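Methyltransferase (Pectobacterium atrosepticum SCRI1043, PDB 2P7I) transfers methyl groups from S-adenosylmethionine to an acceptor that the structure alone does not identify, as a member of the type 12 methyltransferase family. Local coordinates at the interface of chains A and B. Residues are numbered along the deposited sequence; one frame, centred on the assembly and turned at random. Chains: chain A/B, Hypothetical protein.

The interface of chains A and B. Residues chain A 179-180, 183; chain B 153-154.
B:Lys154 reaches across to A:Glu183 and pairs with it in a salt bridge between the two chains. Followed outward, the lysine leaves its backbone with CG anti to the carbonyl carbon (chi1 -65°). The chain bends at chi2 and then runs extended towards chain A; CB and CG stay on the side of chain B, and the first contact with chain A falls to CD. This methylene lies 3.9 Å from CD of A:Glu183, the carboxylate carbon. CE runs on past OE1 of the same carboxylate at 3.5 Å. At the tip, the ammonium NZ donates a hydrogen bond to OE1 of A:Glu183 at 2.8 Å, coming from above the carboxylate plane, 46° out of it. The glutamate meets it with CG anti to the backbone N (chi1 177°) and an extended chain, and the two side chains cross at about a right angle.

NZ also lies 3.0 Å from water 1, which in turn is 2.9 Å from the main-chain O of A:Asp180, a carbonyl of the same helix as A:Glu183. The carbonyl O of A:Leu179 lies farther from NZ, at 3.6 Å, where its partial negative charge may add to the attraction. The ammonium is thus held over the helix by both a side chain and a water bridge. At the edge of the patch B:Val153 and A:Asp180 each lose a little surface.

The two-fold symmetry repeats the pairing with the chains exchanged, although this interface may not persist in solution. In the fold, the first turns of helix 179-188 of chain A face the C-terminal end of helix 147-154 of chain B, of which B:Lys154 is the last residue.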
loop_
_atom_site.group_PDB
_atom_site.type_symbol
_atom_site.label_atom_id
_atom_site.label_comp_id
_atom_site.label_asym_id
_atom_site.label_seq_id
_atom_site.Cartn_x
_atom_site.Cartn_y
_atom_site.Cartn_z
ATOM N N LEU A 179 2.624 7.769 10.700
ATOM C CA LEU A 179 2.334 9.034 9.963
ATOM C C LEU A 179 1.117 9.816 10.489
ATOM O O LEU A 179 1.142 11.064 10.524
ATOM C CB LEU A 179 2.205 8.760 8.476
ATOM C CG LEU A 179 3.559 8.481 7.779
ATOM C CD1 LEU A 179 3.370 7.741 6.486
ATOM C CD2 LEU A 179 4.312 9.794 7.530
ATOM N N ASP A 180 0.072 9.099 10.911
ATOM C CA ASP A 180 -1.118 9.742 11.385
ATOM C C ASP A 180 -0.881 10.491 12.700
ATOM O O ASP A 180 -1.177 11.687 12.800
ATOM C CB ASP A 180 -2.338 8.786 11.397
ATOM C CG ASP A 180 -2.280 7.676 12.466
ATOM O OD1 ASP A 180 -1.233 7.041 12.718
ATOM O OD2 ASP A 180 -3.350 7.419 13.063
ATOM N N GLU A 183 1.991 13.451 12.348
ATOM C CA GLU A 183 1.471 14.668 11.730
ATOM C C GLU A 183 0.440 15.343 12.653
ATOM O O GLU A 183 0.374 16.541 12.718
ATOM C CB GLU A 183 0.872 14.426 10.341
ATOM C CG GLU A 183 0.276 15.688 9.779
ATOM C CD GLU A 183 0.092 15.652 8.269
ATOM O OE1 GLU A 183 0.345 14.615 7.650
ATOM O OE2 GLU A 183 -0.379 16.653 7.698
ATOM N N VAL B 153 -8.594 12.760 8.828
ATOM C CA VAL B 153 -7.495 12.937 9.776
ATOM C C VAL B 153 -6.522 14.036 9.252
ATOM O O VAL B 153 -6.136 14.957 9.982
ATOM C CB VAL B 153 -6.778 11.600 10.080
ATOM C CG1 VAL B 153 -5.434 11.824 10.743
ATOM C CG2 VAL B 153 -7.647 10.688 10.910
ATOM N N LYS B 154 -6.162 13.964 7.975
ATOM C CA LYS B 154 -5.271 14.962 7.394
ATOM C C LYS B 154 -5.921 16.336 7.436
ATOM O O LYS B 154 -5.243 17.336 7.697
ATOM C CB LYS B 154 -4.862 14.549 5.995
ATOM C CG LYS B 154 -4.048 13.297 5.929
ATOM C CD LYS B 154 -2.775 13.417 6.772
ATOM C CE LYS B 154 -1.949 12.172 6.751
ATOM N NZ LYS B 154 -0.917 12.121 7.828
HETATM O O HOH W 1 -2.203 12.973 10.368
#